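SalCYP truncation (Salinispora tropica, PDB 7ABB) is a member of the cytochrome P450 family, mainly helical heme proteins, and holds a heme c in its core. Local coordinates at residues P109-N114 against R136-E141; M144-W149 against A345-A350. All blocks are in the same frame, centred on the assembly; numbering follows the deposited sequence.

Interaction 1: P109-N114 against R136-E141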
loop_
_atom_site.group_PDB
_atom_site.type_symbol
_atom_site.label_atom_id
_atom_site.label_comp_id
_atom_site.label_asym_id
_atom_site.label_seq_id
_atom_site.Cartn_x
_atom_site.Cartn_y
_atom_site.Cartn_z
ATOM N N PRO A 109 -20.840 -0.510 1.560
ATOM C CA PRO A 109 -21.747 0.186 2.489
ATOM C C PRO A 109 -21.159 0.310 3.887
ATOM O O PRO A 109 -21.296 1.358 4.533
ATOM C CB PRO A 109 -23.024 -0.659 2.414
ATOM C CG PRO A 109 -22.998 -1.193 0.994
ATOM C CD PRO A 109 -21.554 -1.545 0.791
ATOM N N ALA A 110 -20.460 -0.727 4.367
ATOM C CA ALA A 110 -19.822 -0.640 5.680
ATOM C C ALA A 110 -18.665 0.355 5.677
ATOM O O ALA A 110 -18.524 1.155 6.610
ATOM C CB ALA A 110 -19.353 -2.036 6.115
ATOM N N ILE A 111 -17.841 0.332 4.631
ATOM C CA ILE A 111 -16.749 1.291 4.504
ATOM C C ILE A 111 -17.294 2.709 4.507
ATOM O O ILE A 111 -16.768 3.604 5.183
ATOM C CB ILE A 111 -15.959 1.014 3.218
ATOM C CG1 ILE A 111 -15.265 -0.347 3.267
ATOM C CG2 ILE A 111 -14.954 2.143 2.974
ATOM C CD1 ILE A 111 -14.696 -0.738 1.929
ATOM N N ARG A 112 -18.359 2.929 3.739
ATOM C CA ARG A 112 -18.947 4.259 3.622
ATOM C C ARG A 112 -19.505 4.745 4.951
ATOM O O ARG A 112 -19.308 5.906 5.337
ATOM C CB ARG A 112 -20.030 4.238 2.548
ATOM C CG ARG A 112 -20.530 5.640 2.187
ATOM C CD ARG A 112 -21.584 5.654 1.097
ATOM N NE ARG A 112 -21.048 5.082 -0.118
ATOM C CZ ARG A 112 -20.141 5.646 -0.914
ATOM N NH1 ARG A 112 -19.647 6.862 -0.673
ATOM N NH2 ARG A 112 -19.718 4.975 -1.977
ATOM N N ALA A 113 -20.229 3.872 5.662
ATOM C CA ALA A 113 -20.800 4.271 6.945
ATOM C C ALA A 113 -19.706 4.578 7.957
ATOM O O ALA A 113 -19.855 5.485 8.791
ATOM C CB ALA A 113 -21.725 3.181 7.472
ATOM N N ASN A 114 -18.611 3.816 7.892
ATOM C CA ASN A 114 -17.424 4.058 8.708
ATOM C C ASN A 114 -16.841 5.449 8.428
ATOM O O ASN A 114 -16.700 6.268 9.348
ATOM C CB ASN A 114 -16.442 2.917 8.419
ATOM C CG ASN A 114 -15.088 3.041 9.083
ATOM O OD1 ASN A 114 -14.830 3.872 9.943
ATOM N ND2 ASN A 114 -14.187 2.170 8.650
ATOM N N ARG A 136 -6.166 6.358 9.761
ATOM C CA ARG A 136 -5.635 5.088 10.266
ATOM C C ARG A 136 -6.704 4.241 10.943
ATOM O O ARG A 136 -6.818 3.050 10.608
ATOM C CB ARG A 136 -4.439 5.340 11.184
ATOM C CG ARG A 136 -3.654 4.074 11.507
ATOM C CD ARG A 136 -2.388 4.384 12.268
ATOM N NE ARG A 136 -1.510 5.235 11.460
ATOM C CZ ARG A 136 -1.179 6.491 11.743
ATOM N NH1 ARG A 136 -1.617 7.102 12.842
ATOM N NH2 ARG A 136 -0.388 7.141 10.902
ATOM N N PRO A 137 -7.498 4.746 11.893
ATOM C CA PRO A 137 -8.557 3.896 12.447
ATOM C C PRO A 137 -9.591 3.492 11.406
ATOM O O PRO A 137 -10.117 2.371 11.467
ATOM C CB PRO A 137 -9.148 4.753 13.577
ATOM C CG PRO A 137 -8.670 6.069 13.384
ATOM C CD PRO A 137 -7.415 6.036 12.586
ATOM N N TYR A 138 -9.874 4.363 10.441
ATOM C CA TYR A 138 -10.780 4.029 9.341
ATOM C C TYR A 138 -10.273 2.824 8.561
ATOM O O TYR A 138 -10.985 1.826 8.394
ATOM C CB TYR A 138 -10.894 5.246 8.420
ATOM C CG TYR A 138 -11.499 5.028 7.068
ATOM C CD1 TYR A 138 -12.857 4.797 6.911
ATOM C CD2 TYR A 138 -10.709 5.057 5.927
ATOM C CE1 TYR A 138 -13.407 4.621 5.658
ATOM C CE2 TYR A 138 -11.252 4.897 4.692
ATOM C CZ TYR A 138 -12.583 4.712 4.542
ATOM O OH TYR A 138 -13.094 4.557 3.288
ATOM N N VAL A 139 -9.040 2.905 8.083
ATOM C CA VAL A 139 -8.471 1.840 7.272
ATOM C C VAL A 139 -8.349 0.554 8.077
ATOM O O VAL A 139 -8.622 -0.540 7.563
ATOM C CB VAL A 139 -7.116 2.289 6.694
ATOM C CG1 VAL A 139 -6.387 1.117 6.034
ATOM C CG2 VAL A 139 -7.334 3.396 5.675
ATOM N N LEU A 140 -7.896 0.646 9.328
ATOM C CA LEU A 140 -7.760 -0.562 10.133
ATOM C C LEU A 140 -9.115 -1.204 10.399
ATOM O O LEU A 140 -9.237 -2.430 10.352
ATOM C CB LEU A 140 -7.040 -0.242 11.434
ATOM C CG LEU A 140 -6.866 -1.409 12.407
ATOM C CD1 LEU A 140 -6.135 -2.585 11.776
ATOM C CD2 LEU A 140 -6.145 -0.902 13.655
ATOM N N GLU A 141 -10.144 -0.405 10.692
ATOM C CA GLU A 141 -11.487 -0.968 10.848
ATOM C C GLU A 141 -11.885 -1.742 9.590
ATOM O O GLU A 141 -12.384 -2.876 9.670
ATOM C CB GLU A 141 -12.507 0.138 11.139
ATOM C CG GLU A 141 -13.953 -0.366 11.191
ATOM C CD GLU A 141 -14.970 0.671 11.627
ATOM O OE1 GLU A 141 -14.601 1.642 12.341
ATOM O OE2 GLU A 141 -16.135 0.515 11.217
#

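Interaction 2: M144-W149 against A345-A350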
loop_
_atom_site.group_PDB
_atom_site.type_symbol
_atom_site.label_atom_id
_atom_site.label_comp_id
_atom_site.label_asym_id
_atom_site.label_seq_id
_atom_site.Cartn_x
_atom_site.Cartn_y
_atom_site.Cartn_z
ATOM N N MET A 144 -9.958 -5.042 9.357
ATOM C CA MET A 144 -10.499 -6.009 10.301
ATOM C C MET A 144 -11.786 -6.616 9.775
ATOM O O MET A 144 -12.013 -7.825 9.922
ATOM C CB MET A 144 -10.718 -5.327 11.645
ATOM C CG MET A 144 -9.418 -4.949 12.335
ATOM S SD MET A 144 -9.670 -3.878 13.755
ATOM C CE MET A 144 -10.233 -5.097 14.923
ATOM N N LEU A 145 -12.630 -5.805 9.136
ATOM C CA LEU A 145 -13.873 -6.326 8.586
ATOM C C LEU A 145 -13.584 -7.350 7.503
ATOM O O LEU A 145 -14.202 -8.429 7.470
ATOM C CB LEU A 145 -14.732 -5.188 8.029
ATOM C CG LEU A 145 -16.120 -5.599 7.500
ATOM C CD1 LEU A 145 -16.929 -6.263 8.568
ATOM C CD2 LEU A 145 -16.878 -4.411 6.914
ATOM N N ALA A 146 -12.624 -7.032 6.623
ATOM C CA ALA A 146 -12.335 -7.911 5.495
ATOM C C ALA A 146 -11.698 -9.202 5.968
ATOM O O ALA A 146 -12.025 -10.281 5.461
ATOM C CB ALA A 146 -11.428 -7.190 4.486
ATOM N N VAL A 147 -10.778 -9.104 6.927
ATOM C CA VAL A 147 -10.005 -10.267 7.340
ATOM C C VAL A 147 -10.761 -11.107 8.355
ATOM O O VAL A 147 -10.484 -12.292 8.481
ATOM C CB VAL A 147 -8.645 -9.832 7.909
ATOM C CG1 VAL A 147 -7.858 -10.989 8.482
ATOM C CG2 VAL A 147 -7.824 -9.140 6.829
ATOM N N GLY A 148 -11.707 -10.531 9.075
ATOM C CA GLY A 148 -12.465 -11.249 10.071
ATOM C C GLY A 148 -11.975 -11.087 11.491
ATOM O O GLY A 148 -12.228 -11.976 12.321
ATOM N N TRP A 149 -11.291 -9.985 11.806
ATOM C CA TRP A 149 -10.837 -9.708 13.169
ATOM C C TRP A 149 -11.925 -8.942 13.932
ATOM O O TRP A 149 -12.445 -7.951 13.401
ATOM C CB TRP A 149 -9.548 -8.884 13.134
ATOM C CG TRP A 149 -8.337 -9.641 12.690
ATOM C CD1 TRP A 149 -8.014 -10.915 13.035
ATOM C CD2 TRP A 149 -7.292 -9.178 11.827
ATOM N NE1 TRP A 149 -6.830 -11.287 12.444
ATOM C CE2 TRP A 149 -6.362 -10.233 11.704
ATOM C CE3 TRP A 149 -7.051 -7.976 11.156
ATOM C CZ2 TRP A 149 -5.222 -10.134 10.915
ATOM C CZ3 TRP A 149 -5.904 -7.871 10.371
ATOM C CH2 TRP A 149 -4.998 -8.946 10.271
ATOM N N ALA A 345 -5.612 -4.685 -3.774
ATOM C CA ALA A 345 -5.742 -3.506 -4.623
ATOM C C ALA A 345 -7.191 -3.021 -4.722
ATOM O O ALA A 345 -7.457 -1.820 -4.592
ATOM C CB ALA A 345 -5.168 -3.797 -6.003
ATOM N N ALA A 346 -8.133 -3.919 -5.018
ATOM C CA ALA A 346 -9.532 -3.509 -5.128
ATOM C C ALA A 346 -10.019 -2.919 -3.815
ATOM O O ALA A 346 -10.782 -1.938 -3.802
ATOM C CB ALA A 346 -10.422 -4.679 -5.532
ATOM N N TYR A 347 -9.579 -3.492 -2.692
ATOM C CA TYR A 347 -10.070 -3.027 -1.392
ATOM C C TYR A 347 -9.480 -1.666 -1.064
ATOM O O TYR A 347 -10.178 -0.801 -0.523
ATOM C CB TYR A 347 -9.735 -4.047 -0.292
ATOM C CG TYR A 347 -10.616 -3.943 0.936
ATOM C CD1 TYR A 347 -11.985 -4.004 0.811
ATOM C CD2 TYR A 347 -10.072 -3.838 2.200
ATOM C CE1 TYR A 347 -12.809 -3.927 1.916
ATOM C CE2 TYR A 347 -10.890 -3.765 3.326
ATOM C CZ TYR A 347 -12.258 -3.806 3.168
ATOM O OH TYR A 347 -13.109 -3.740 4.260
ATOM N N ALA A 348 -8.194 -1.480 -1.349
ATOM C CA ALA A 348 -7.559 -0.177 -1.150
ATOM C C ALA A 348 -8.245 0.891 -1.989
ATOM O O ALA A 348 -8.556 1.981 -1.491
ATOM C CB ALA A 348 -6.068 -0.269 -1.495
ATOM N N ARG A 349 -8.483 0.609 -3.270
ATOM C CA ARG A 349 -9.195 1.545 -4.135
ATOM C C ARG A 349 -10.554 1.929 -3.545
ATOM O O ARG A 349 -10.939 3.108 -3.545
ATOM C CB ARG A 349 -9.376 0.935 -5.517
ATOM C CG ARG A 349 -8.129 0.944 -6.375
ATOM C CD ARG A 349 -8.361 0.182 -7.648
ATOM N NE ARG A 349 -7.311 0.516 -8.598
ATOM C CZ ARG A 349 -6.440 -0.338 -9.109
ATOM N NH1 ARG A 349 -6.471 -1.639 -8.827
ATOM N NH2 ARG A 349 -5.505 0.122 -9.954
ATOM N N ALA A 350 -11.319 0.933 -3.101
ATOM C CA ALA A 350 -12.644 1.218 -2.540
ATOM C C ALA A 350 -12.524 2.097 -1.306
ATOM O O ALA A 350 -13.317 3.029 -1.114
ATOM C CB ALA A 350 -13.380 -0.084 -2.211
#

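Interaction 1: P109-N114 against R136-E141
Tyr-138 meets the helix 108-120 twice, once through its backbone and once through its ring. Its carbonyl O takes a hydrogen bond from Asn-114 ND2 at 3.2 Å, bent at the hydrogen and tilted from the carbonyl plane; the same ND2 also serves Asn-142 OD1. The ring, with CG anti to the backbone N (chi1 166°), reaches across to Ile-111. There the methyl CG2 lies 3.1 Å from Tyr-138 OH and also packs on CZ, while the carbonyl O of Ile-111 sits in the ring plane, 3.5 Å from Tyr-138 CE1. The hydroxyl itself is hydrogen-bonded to Gln-351 O, which fixes where the phenol ends. One turn on, Glu-141 runs out extended, and its carboxylate stacks on the Asn-114 amide with planes only 10° apart; Asn-114 CG and Glu-141 CD are 3.5 Å from each other. In that stack Asn-114 OD1 and Glu-141 OE1 are two acceptors 3.3 Å apart, an approach that Arg-118 probably makes tolerable, since it bonds to both: NE to the amide oxygen and NH2 to OE1. Arg-117 pairs with OE2, so the carboxylate is held by two arginines. The two segments are nearly antiparallel, at 160°, with axes 10.2 Å apart at closest approach. Helices 108-120 and 130-147 fit helices D and E of the P450 fold, and with 345-362 (L) and 238-253 (C-terminal part of I) correspond to its four-helix core. Helix 345-362 touches Ile-111 and Tyr-138, helix 238-253 packs on Tyr-138 and Val-139, and helix 154-165 meets Arg-136 and Glu-141.

Interaction 2: M144-W149 against A345-A350
Tyr-347 puts the outer end of its ring against the methyl of Ala-146, whose CB is 3.7 Å from both Tyr-347 CE2 and CZ and comes at the ring obliquely. A first torsion of -158° swings the phenol away from the backbone N, out from helix 345-362 across a wide gap: the nearest CA atoms, those of Ala-146 and Tyr-347, are 8.7 Å apart, and the phenol spans it, ending on the alanine methyl. Leu-145 adds a looser touch, its CB 4.4 Å from Tyr-347 OH. That hydroxyl is hydrogen-bonded to Asn-142 O, one turn earlier on helix 130-147, so a polar bond at the ring's end joins the apolar packing. Helix 345-362 fits the L helix of the P450 fold, which runs beside the heme after the Cys-ligand loop; here Ala-348 touches the heme c, and the Tyr-347 side chain comes within about 4 Å of it. On the other side helix 130-147 ends: Met-144 O accepts from Gly-148 N at 2.9 Å and from Trp-149 N at 3.0 Å, and Gly-148 turns the chain with phi 97°. Beyond that turn the Trp-149 indole lays one face over Val-147 CG1, 3.6 Å from the ring plane.

In the fold
Both contacts are buried and share helix 130-147, interaction 1 using its middle and interaction 2 its C-terminal end. Their centres lie about 9 Å apart, and they touch directly: Ala-110 CB packs on Leu-145 CD2 at 3.5 Å, and Ile-111 CD1 on Tyr-347 CE1. Helices 108-120, 130-147 and 345-362 therefore form one packed group, with a tyrosine in each contact reaching over to a neighbouring helix. Interaction 1, farther from the centre of the chain, is largely polar, with an amide, a carboxylate and nearby arginines; interaction 2, closer to the centre and beside the heme c, is smaller and apolar between its segments.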